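Long-range contacts in putative uncharacterized protein (Vibrio cholerae, PDB 4G7X), which is probably the N-terminal N1 domain of the minor coat protein pIII of the Vibrio phage CTXphi, a domain that in filamentous phages engages the host receptor TolA: residues A[23-28]-A[62-67]; A[29-34]-A[90-95]; A[41-46]-A[69-74]. One frame throughout, in Å; residues are numbered along the deposited sequence. Where two conformers were deposited one is given.

Contact 1 of 3, residues A[23-28]-A[62-67]; sequences QLLFGF and GDYCKG
Residues L24 to F26 pair with C65 to G67 as antiparallel beta strands, joining strand 20-27 to strand 64-71 in the mixed beta sheet of this small all-beta domain. The two axes run at 150° to each other. L24 with G67 and F26 with C65 are hydrogen-bonded pairs, and L25 with K66 is the non-hydrogen-bonded pair between them. F26 N donates a hydrogen bond to C65 O at 2.8 Å, and C65 N returns a nearly straight bond to F26 O (2.9 Å, 176° at the hydrogen), approaching from above the carbonyl plane. L24 N reaches G67 O at 3.0 Å.

The two faces differ. L24, F26 and C65 turn inward, where F26 meets V33 and V36 and C65 is linked by a disulfide to C56 of strand 51-59. L25 and K66 point to the other face, which meets the second protein of the complex. There L25 CD2 lies 3.8 Å from Y64 CE1, the two side chains crossing obliquely. K66 starts with CG wedged between its backbone N and carbonyl carbon (chi1 59°) and is extended beyond. Its CD passes 3.5 Å from Q23 OE1, while NZ bonds the backbone of the partner chain. The backbone of Q23 is also hydrogen-bonded to that chain, so this pair of strands forms part of the interface.

At the far end F28 has left the strand. D63 CB makes an off-centre CH-pi contact with its ring, 4.0 Å from the centroid, D63 CG lies over that ring's face, and D63 OD2 is held by S58 OG. F28 CD2 approaches Y64 N to 3.5 Å, and C65 SG rests 3.4 Å from G27 O.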
loop_
_atom_site.group_PDB
_atom_site.type_symbol
_atom_site.label_atom_id
_atom_site.label_comp_id
_atom_site.label_asym_id
_atom_site.label_seq_id
_atom_site.Cartn_x
_atom_site.Cartn_y
_atom_site.Cartn_z
ATOM N N GLN A 23 -3.961 -1.654 0.233
ATOM C CA GLN A 23 -3.493 -2.805 -0.535
ATOM C C GLN A 23 -3.985 -4.077 0.133
ATOM O O GLN A 23 -3.797 -4.266 1.334
ATOM C CB GLN A 23 -1.970 -2.840 -0.653
ATOM C CG GLN A 23 -1.454 -4.160 -1.217
ATOM C CD GLN A 23 -0.038 -4.064 -1.734
ATOM O OE1 GLN A 23 0.252 -3.297 -2.652
ATOM N NE2 GLN A 23 0.857 -4.847 -1.145
ATOM N N LEU A 24 -4.614 -4.942 -0.654
ATOM C CA LEU A 24 -5.054 -6.244 -0.171
ATOM C C LEU A 24 -4.352 -7.344 -0.939
ATOM O O LEU A 24 -4.120 -7.208 -2.145
ATOM C CB LEU A 24 -6.572 -6.387 -0.305
ATOM C CG LEU A 24 -7.422 -5.409 0.514
ATOM C CD1 LEU A 24 -8.890 -5.668 0.234
ATOM C CD2 LEU A 24 -7.131 -5.520 2.001
ATOM N N LEU A 25 -4.027 -8.428 -0.234
ATOM C CA LEU A 25 -3.334 -9.578 -0.813
ATOM C C LEU A 25 -4.274 -10.750 -1.019
ATOM O O LEU A 25 -5.150 -11.015 -0.189
ATOM C CB LEU A 25 -2.183 -10.020 0.091
ATOM C CG LEU A 25 -1.157 -8.950 0.460
ATOM C CD1 LEU A 25 -0.164 -9.516 1.462
ATOM C CD2 LEU A 25 -0.449 -8.381 -0.760
ATOM N N PHE A 26 -4.080 -11.465 -2.122
ATOM C CA PHE A 26 -4.897 -12.631 -2.447
ATOM C C PHE A 26 -4.008 -13.747 -2.955
ATOM O O PHE A 26 -2.826 -13.534 -3.254
ATOM C CB PHE A 26 -5.955 -12.282 -3.501
ATOM C CG PHE A 26 -6.831 -11.129 -3.113
ATOM C CD1 PHE A 26 -7.958 -11.332 -2.324
ATOM C CD2 PHE A 26 -6.510 -9.834 -3.504
ATOM C CE1 PHE A 26 -8.761 -10.267 -1.947
ATOM C CE2 PHE A 26 -7.306 -8.762 -3.127
ATOM C CZ PHE A 26 -8.432 -8.978 -2.349
ATOM N N GLY A 27 -4.581 -14.940 -3.058
ATOM C CA GLY A 27 -3.864 -16.070 -3.615
ATOM C C GLY A 27 -3.504 -15.881 -5.074
ATOM O O GLY A 27 -4.170 -15.143 -5.809
ATOM N N PHE A 28 -2.433 -16.545 -5.492
ATOM C CA PHE A 28 -1.999 -16.528 -6.878
ATOM C C PHE A 28 -3.116 -17.049 -7.777
ATOM O O PHE A 28 -3.868 -17.951 -7.389
ATOM C CB PHE A 28 -0.754 -17.402 -7.009
ATOM C CG PHE A 28 0.068 -17.129 -8.234
ATOM C CD1 PHE A 28 0.251 -18.125 -9.189
ATOM C CD2 PHE A 28 0.683 -15.890 -8.430
ATOM C CE1 PHE A 28 1.021 -17.891 -10.319
ATOM C CE2 PHE A 28 1.452 -15.649 -9.559
ATOM C CZ PHE A 28 1.620 -16.653 -10.506
ATOM N N GLY A 62 6.689 -15.278 -2.174
ATOM C CA GLY A 62 5.786 -16.345 -2.599
ATOM C C GLY A 62 5.001 -15.991 -3.848
ATOM O O GLY A 62 5.366 -15.071 -4.588
ATOM N N ASP A 63 3.927 -16.740 -4.079
ATOM C CA ASP A 63 3.036 -16.516 -5.214
ATOM C C ASP A 63 1.755 -15.884 -4.704
ATOM O O ASP A 63 1.048 -16.464 -3.882
ATOM C CB ASP A 63 2.716 -17.839 -5.918
ATOM C CG ASP A 63 3.951 -18.540 -6.459
ATOM O OD1 ASP A 63 3.816 -19.694 -6.919
ATOM O OD2 ASP A 63 5.051 -17.956 -6.426
ATOM N N TYR A 64 1.457 -14.684 -5.190
ATOM C CA TYR A 64 0.322 -13.936 -4.673
ATOM C C TYR A 64 -0.138 -12.873 -5.652
ATOM O O TYR A 64 0.548 -12.585 -6.634
ATOM C CB TYR A 64 0.668 -13.304 -3.314
ATOM C CG TYR A 64 1.644 -12.144 -3.366
ATOM C CD1 TYR A 64 1.193 -10.830 -3.232
ATOM C CD2 TYR A 64 3.021 -12.359 -3.516
ATOM C CE1 TYR A 64 2.077 -9.763 -3.263
ATOM C CE2 TYR A 64 3.913 -11.297 -3.551
ATOM C CZ TYR A 64 3.432 -10.005 -3.421
ATOM O OH TYR A 64 4.301 -8.940 -3.445
ATOM N N CYS A 65 -1.307 -12.310 -5.369
ATOM C CA CYS A 65 -1.815 -11.154 -6.100
ATOM C C CYS A 65 -2.099 -10.012 -5.132
ATOM O O CYS A 65 -2.324 -10.229 -3.936
ATOM C CB CYS A 65 -3.093 -11.501 -6.870
ATOM S SG CYS A 65 -2.945 -12.880 -8.027
ATOM N N LYS A 66 -2.085 -8.795 -5.659
ATOM C CA LYS A 66 -2.355 -7.606 -4.861
ATOM C C LYS A 66 -3.189 -6.627 -5.662
ATOM O O LYS A 66 -3.049 -6.524 -6.882
ATOM C CB LYS A 66 -1.055 -6.942 -4.380
ATOM C CG LYS A 66 -0.110 -6.509 -5.491
ATOM C CD LYS A 66 1.140 -5.836 -4.938
ATOM C CE LYS A 66 2.152 -5.568 -6.039
ATOM N NZ LYS A 66 3.345 -4.817 -5.551
ATOM N N GLY A 67 -4.053 -5.911 -4.956
ATOM C CA GLY A 67 -4.853 -4.841 -5.545
ATOM C C GLY A 67 -4.939 -3.649 -4.614
ATOM O O GLY A 67 -4.710 -3.784 -3.404
#

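Contact 2 of 3, residues A[29-34]-A[90-95]; sequences GSPIVQ and SAERCI
S30 and S90 are joined by a hydrogen bond that brings the irregular loop 29-34 against segment 90-95, whose last three residues form the short strand 93-95, parallel to strand 35-38 in the sheet. S90 N donates to S30 OG at 2.9 Å and 165°. The same hydroxyl is bonded to the carbonyl oxygen G27 O, so OG bridges an N-H on one side of the contact to a C=O on the other. Its place beside its own backbone N (chi1 -72°) directs it toward S90. S90 OG has two partners as well: it donates to A91 O (3.1 Å), in the carbonyl plane and on a lone pair, and takes the N-H of D85.

Further along, Q34 N donates to E92 O at 2.8 Å, again in the carbonyl plane. The Q34 side chain folds back on its own loop: NE2 bonds I32 O at 2.8 Å, with the acceptor in the amide plane of Q34 but the donor above the carbonyl plane of I32. V33 O is taken by Y69 OH of strand 64-71.

Carbon fills the space between these bonds. P31 CD lies only 3.0 Å from S90 O, a tight approach. V33 spreads its two methyls along segment 90-95: CG2 comes 3.5 Å from A91 O, and CG1 is 3.9 Å from C94 SG. Q34 CB lies loosely over one face of the R93 guanidinium.

The loop lacks the repeating bonds of a strand, yet the buried hydroxyls of S30 and S90, and the carbonyls of I32 and V33, are each satisfied. Against a segment whose C94 is covalently tied to C84, it is held by single, mixed side-chain and backbone bonds.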
loop_
_atom_site.group_PDB
_atom_site.type_symbol
_atom_site.label_atom_id
_atom_site.label_comp_id
_atom_site.label_asym_id
_atom_site.label_seq_id
_atom_site.Cartn_x
_atom_site.Cartn_y
_atom_site.Cartn_z
ATOM N N GLY A 29 -3.251 -16.451 -8.960
ATOM C CA GLY A 29 -4.273 -16.883 -9.915
ATOM C C GLY A 29 -5.685 -16.448 -9.556
ATOM O O GLY A 29 -6.659 -16.937 -10.122
ATOM N N SER A 30 -5.811 -15.522 -8.611
ATOM C CA SER A 30 -7.118 -14.962 -8.293
ATOM C C SER A 30 -7.607 -14.115 -9.459
ATOM O O SER A 30 -6.801 -13.476 -10.137
ATOM C CB SER A 30 -7.035 -14.058 -7.061
ATOM O OG SER A 30 -6.849 -14.806 -5.876
ATOM N N PRO A 31 -8.932 -14.094 -9.687
ATOM C CA PRO A 31 -9.473 -13.053 -10.546
ATOM C C PRO A 31 -9.232 -11.713 -9.864
ATOM O O PRO A 31 -8.872 -11.677 -8.678
ATOM C CB PRO A 31 -10.964 -13.374 -10.572
ATOM C CG PRO A 31 -11.212 -13.990 -9.235
ATOM C CD PRO A 31 -9.995 -14.833 -8.986
ATOM N N ILE A 32 -9.405 -10.622 -10.596
ATOM C CA ILE A 32 -9.266 -9.300 -10.004
ATOM C C ILE A 32 -10.441 -9.087 -9.060
ATOM O O ILE A 32 -11.561 -8.804 -9.488
ATOM C CB ILE A 32 -9.174 -8.189 -11.065
ATOM C CG1 ILE A 32 -8.043 -8.495 -12.055
ATOM C CG2 ILE A 32 -8.950 -6.840 -10.387
ATOM C CD1 ILE A 32 -7.830 -7.437 -13.119
ATOM N N VAL A 33 -10.179 -9.256 -7.768
ATOM C CA VAL A 33 -11.225 -9.196 -6.759
ATOM C C VAL A 33 -11.872 -7.809 -6.782
ATOM O O VAL A 33 -11.192 -6.795 -6.669
ATOM C CB VAL A 33 -10.675 -9.592 -5.368
ATOM C CG1 VAL A 33 -11.748 -9.467 -4.301
ATOM C CG2 VAL A 33 -10.141 -11.021 -5.400
ATOM N N GLN A 34 -13.185 -7.781 -6.983
ATOM C CA GLN A 34 -13.900 -6.537 -7.288
ATOM C C GLN A 34 -14.336 -5.761 -6.055
ATOM O O GLN A 34 -14.193 -4.540 -5.995
ATOM C CB GLN A 34 -15.113 -6.832 -8.178
ATOM C CG GLN A 34 -14.735 -7.358 -9.560
ATOM C CD GLN A 34 -14.034 -6.314 -10.405
ATOM O OE1 GLN A 34 -14.631 -5.306 -10.777
ATOM N NE2 GLN A 34 -12.763 -6.539 -10.701
ATOM N N SER A 90 -9.074 -16.580 -5.188
ATOM C CA SER A 90 -10.141 -15.998 -4.379
ATOM C C SER A 90 -11.425 -15.796 -5.179
ATOM O O SER A 90 -11.391 -15.647 -6.401
ATOM C CB SER A 90 -9.670 -14.651 -3.826
ATOM O OG SER A 90 -10.573 -14.133 -2.862
ATOM N N ALA A 91 -12.561 -15.781 -4.486
ATOM C CA ALA A 91 -13.805 -15.295 -5.085
ATOM C C ALA A 91 -13.660 -13.801 -5.358
ATOM O O ALA A 91 -12.883 -13.124 -4.680
ATOM C CB ALA A 91 -14.968 -15.560 -4.146
ATOM N N GLU A 92 -14.386 -13.279 -6.342
ATOM C CA GLU A 92 -14.238 -11.863 -6.690
ATOM C C GLU A 92 -15.065 -10.924 -5.810
ATOM O O GLU A 92 -14.962 -9.706 -5.946
ATOM C CB GLU A 92 -14.512 -11.609 -8.175
ATOM C CG GLU A 92 -15.950 -11.840 -8.594
ATOM C CD GLU A 92 -16.290 -13.309 -8.706
ATOM O OE1 GLU A 92 -15.362 -14.137 -8.840
ATOM O OE2 GLU A 92 -17.493 -13.632 -8.665
ATOM N N ARG A 93 -15.883 -11.493 -4.925
ATOM C CA ARG A 93 -16.528 -10.732 -3.850
ATOM C C ARG A 93 -16.382 -11.553 -2.591
ATOM O O ARG A 93 -16.830 -12.697 -2.536
ATOM C CB ARG A 93 -18.000 -10.460 -4.146
ATOM C CG ARG A 93 -18.183 -9.414 -5.217
ATOM C CD ARG A 93 -19.631 -9.018 -5.421
ATOM N NE ARG A 93 -19.642 -7.871 -6.320
ATOM C CZ ARG A 93 -19.504 -7.967 -7.639
ATOM N NH1 ARG A 93 -19.391 -9.159 -8.207
ATOM N NH2 ARG A 93 -19.490 -6.872 -8.388
ATOM N N CYS A 94 -15.720 -10.996 -1.584
ATOM C CA CYS A 94 -15.366 -11.799 -0.423
ATOM C C CYS A 94 -15.144 -10.968 0.831
ATOM O O CYS A 94 -14.982 -9.751 0.754
ATOM C CB CYS A 94 -14.131 -12.660 -0.739
ATOM S SG CYS A 94 -12.664 -11.745 -1.288
ATOM N N ILE A 95 -15.152 -11.637 1.980
ATOM C CA ILE A 95 -14.884 -10.994 3.264
ATOM C C ILE A 95 -13.410 -11.195 3.599
ATOM O O ILE A 95 -12.919 -12.325 3.588
ATOM C CB ILE A 95 -15.793 -11.577 4.374
ATOM C CG1 ILE A 95 -17.268 -11.392 4.000
ATOM C CG2 ILE A 95 -15.470 -10.946 5.725
ATOM C CD1 ILE A 95 -18.241 -12.100 4.924
#

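Contact 3 of 3, residues A[41-46]-A[69-74]; sequences CMLDIE and YKPRFT. Unlike the reference sequence in segment 69-74: T74 (reference Ser).
M42 to I45 of strand 41-48 pair antiparallel with Y69 to R72, the strand axes 135° apart, in the domain's mixed beta sheet. D44 and K70 form the hydrogen-bonded pair, D44 N to K70 O at 2.8 Å, and R72 N extends the pattern to M42 O.

On one side of the sheet I45 CD1 lies over a face of the Y69 ring, displaced toward the rim and 3.6 Å from CZ. L43 CB meets Y69 CB across the strands. Separately, L43 CD2 packs 3.8 Å from P71 CG, and C41 SG, bonded to C14, also touches P71 at CB and CG.

Charged groups line the D44–K70 face. E46 OE1 passes 3.2 Å from K70 CD, but its salt bridge is to a basic side chain of the partner protein; OE2 takes S21 OG, while K70 NZ goes to T18 O. In one of its two conformers R72 lays its guanidinium against M42 CG. It grips D44, whose OD1 is also held by S35 OG, side-on in a salt bridge: R72 NE and NH2 both meet D44 OD1 at 3.1 Å from its syn side, with OD1 in the guanidinium plane.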
loop_
_atom_site.group_PDB
_atom_site.type_symbol
_atom_site.label_atom_id
_atom_site.label_comp_id
_atom_site.label_asym_id
_atom_site.label_seq_id
_atom_site.Cartn_x
_atom_site.Cartn_y
_atom_site.Cartn_z
ATOM N N CYS A 41 -15.751 -2.522 6.334
ATOM C CA CYS A 41 -15.918 -1.511 5.298
ATOM C C CYS A 41 -15.907 -2.152 3.920
ATOM O O CYS A 41 -15.004 -2.924 3.599
ATOM C CB CYS A 41 -14.786 -0.489 5.387
ATOM S SG CYS A 41 -14.988 0.945 4.305
ATOM N N MET A 42 -16.908 -1.831 3.106
ATOM C CA MET A 42 -16.957 -2.367 1.750
ATOM C C MET A 42 -16.055 -1.568 0.820
ATOM O O MET A 42 -16.258 -0.368 0.618
ATOM C CB MET A 42 -18.384 -2.391 1.216
ATOM C CG MET A 42 -18.514 -3.158 -0.093
ATOM S SD MET A 42 -18.291 -4.938 0.079
ATOM C CE MET A 42 -19.869 -5.392 0.797
ATOM N N LEU A 43 -15.062 -2.250 0.259
ATOM C CA LEU A 43 -14.069 -1.630 -0.614
ATOM C C LEU A 43 -14.211 -2.145 -2.029
ATOM O O LEU A 43 -14.496 -3.322 -2.230
ATOM C CB LEU A 43 -12.651 -1.945 -0.125
ATOM C CG LEU A 43 -12.273 -1.717 1.342
ATOM C CD1 LEU A 43 -10.780 -1.937 1.542
ATOM C CD2 LEU A 43 -12.674 -0.333 1.829
ATOM N N ASP A 44 -13.976 -1.265 -2.999
ATOM C CA ASP A 44 -13.945 -1.636 -4.412
ATOM C C ASP A 44 -12.551 -1.443 -5.006
ATOM O O ASP A 44 -11.830 -0.511 -4.654
ATOM C CB ASP A 44 -14.945 -0.800 -5.220
ATOM C CG ASP A 44 -16.397 -1.121 -4.899
ATOM O OD1 ASP A 44 -16.685 -2.136 -4.241
ATOM O OD2 ASP A 44 -17.265 -0.335 -5.332
ATOM N N ILE A 45 -12.189 -2.333 -5.921
ATOM C CA ILE A 45 -10.933 -2.228 -6.660
ATOM C C ILE A 45 -10.807 -0.882 -7.385
ATOM O O ILE A 45 -11.766 -0.394 -7.989
ATOM C CB ILE A 45 -10.781 -3.425 -7.639
ATOM C CG1 ILE A 45 -9.407 -3.435 -8.330
ATOM C CG2 ILE A 45 -11.904 -3.442 -8.671
ATOM C CD1 ILE A 45 -8.247 -3.809 -7.427
ATOM N N GLU A 46 -9.622 -0.286 -7.312
ATOM C CA GLU A 46 -9.353 0.969 -8.006
ATOM C C GLU A 46 -8.958 0.731 -9.448
ATOM O O GLU A 46 -8.333 -0.277 -9.778
ATOM C CB GLU A 46 -8.252 1.749 -7.301
ATOM C CG GLU A 46 -8.649 2.195 -5.909
ATOM C CD GLU A 46 -7.730 3.263 -5.377
ATOM O OE1 GLU A 46 -7.772 4.399 -5.897
ATOM O OE2 GLU A 46 -6.981 2.969 -4.430
ATOM N N TYR A 69 -7.496 -0.718 -3.124
ATOM C CA TYR A 69 -8.930 -0.643 -2.815
ATOM C C TYR A 69 -9.309 0.614 -2.050
ATOM O O TYR A 69 -8.548 1.086 -1.200
ATOM C CB TYR A 69 -9.346 -1.880 -1.988
ATOM C CG TYR A 69 -9.263 -3.156 -2.790
ATOM C CD1 TYR A 69 -10.389 -3.688 -3.411
ATOM C CD2 TYR A 69 -8.042 -3.812 -2.963
ATOM C CE1 TYR A 69 -10.305 -4.839 -4.185
ATOM C CE2 TYR A 69 -7.948 -4.961 -3.733
ATOM C CZ TYR A 69 -9.078 -5.473 -4.343
ATOM O OH TYR A 69 -8.969 -6.604 -5.134
ATOM N N LYS A 70 -10.490 1.145 -2.356
ATOM C CA LYS A 70 -11.052 2.281 -1.628
ATOM C C LYS A 70 -12.519 2.017 -1.297
ATOM O O LYS A 70 -13.184 1.267 -2.014
ATOM C CB LYS A 70 -10.901 3.572 -2.439
ATOM C CG LYS A 70 -9.493 4.143 -2.412
ATOM C CD LYS A 70 -9.360 5.371 -3.298
ATOM C CE LYS A 70 -10.059 6.571 -2.689
ATOM N NZ LYS A 70 -9.567 7.841 -3.294
ATOM N N PRO A 71 -13.031 2.624 -0.206
ATOM C CA PRO A 71 -14.439 2.417 0.179
ATOM C C PRO A 71 -15.426 2.858 -0.888
ATOM O O PRO A 71 -15.207 3.879 -1.559
ATOM C CB PRO A 71 -14.604 3.308 1.417
ATOM C CG PRO A 71 -13.235 3.449 1.970
ATOM C CD PRO A 71 -12.324 3.474 0.775
ATOM N N ARG A 72 -16.503 2.092 -1.049
ATOM C CA ARG A 72 -17.584 2.492 -1.940
ATOM C C ARG A 72 -18.546 3.381 -1.161
ATOM O O ARG A 72 -18.421 3.522 0.058
ATOM C CB ARG A 72 -18.305 1.277 -2.535
ATOM C CG ARG A 72 -19.110 0.470 -1.533
ATOM C CD ARG A 72 -20.137 -0.422 -2.220
ATOM N NE ARG A 72 -19.510 -1.448 -3.048
ATOM C CZ ARG A 72 -20.154 -2.491 -3.561
ATOM N NH1 ARG A 72 -21.449 -2.655 -3.331
ATOM N NH2 ARG A 72 -19.501 -3.375 -4.299
ATOM N N PHE A 73 -19.492 3.985 -1.873
ATOM C CA PHE A 73 -20.487 4.863 -1.268
ATOM C C PHE A 73 -21.411 4.134 -0.287
ATOM O O PHE A 73 -21.615 4.594 0.831
ATOM C CB PHE A 73 -21.289 5.552 -2.377
ATOM C CG PHE A 73 -22.405 6.429 -1.883
ATOM C CD1 PHE A 73 -22.137 7.634 -1.233
ATOM C CD2 PHE A 73 -23.730 6.064 -2.093
ATOM C CE1 PHE A 73 -23.173 8.446 -0.788
ATOM C CE2 PHE A 73 -24.768 6.875 -1.658
ATOM C CZ PHE A 73 -24.491 8.065 -1.006
ATOM N N THR A 74 -21.945 2.990 -0.703
ATOM C CA THR A 74 -22.884 2.238 0.125
ATOM C C THR A 74 -22.153 1.417 1.179
ATOM O O THR A 74 -21.293 0.598 0.855
ATOM C CB THR A 74 -23.744 1.302 -0.739
ATOM O OG1 THR A 74 -24.469 2.080 -1.698
ATOM C CG2 THR A 74 -24.725 0.509 0.118
#

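From the N terminus, strand 20-27 is the first to wait for a distant partner: contact 1 closes when strand 64-71 comes back to it. Loop 29-34 opens contact 2 before that, and its partner 90-95 arrives last, so contacts 1 and 2 cross. Contact 3, between 41-46 and 69-74, lies wholly inside the loop closed by contact 2 and crosses contact 1. Strand 64-71 serves both contacts 1 and 3, neighbouring 20-27 and 41-48 as well as 51-59, while contact 2 brings segment 90-95 against the loop that leads into strand 35-38. The contacts touch: F26 of contact 1 packs on V33 and Y69, and Q34 O probably accepts a hydrogen bond from I45 N.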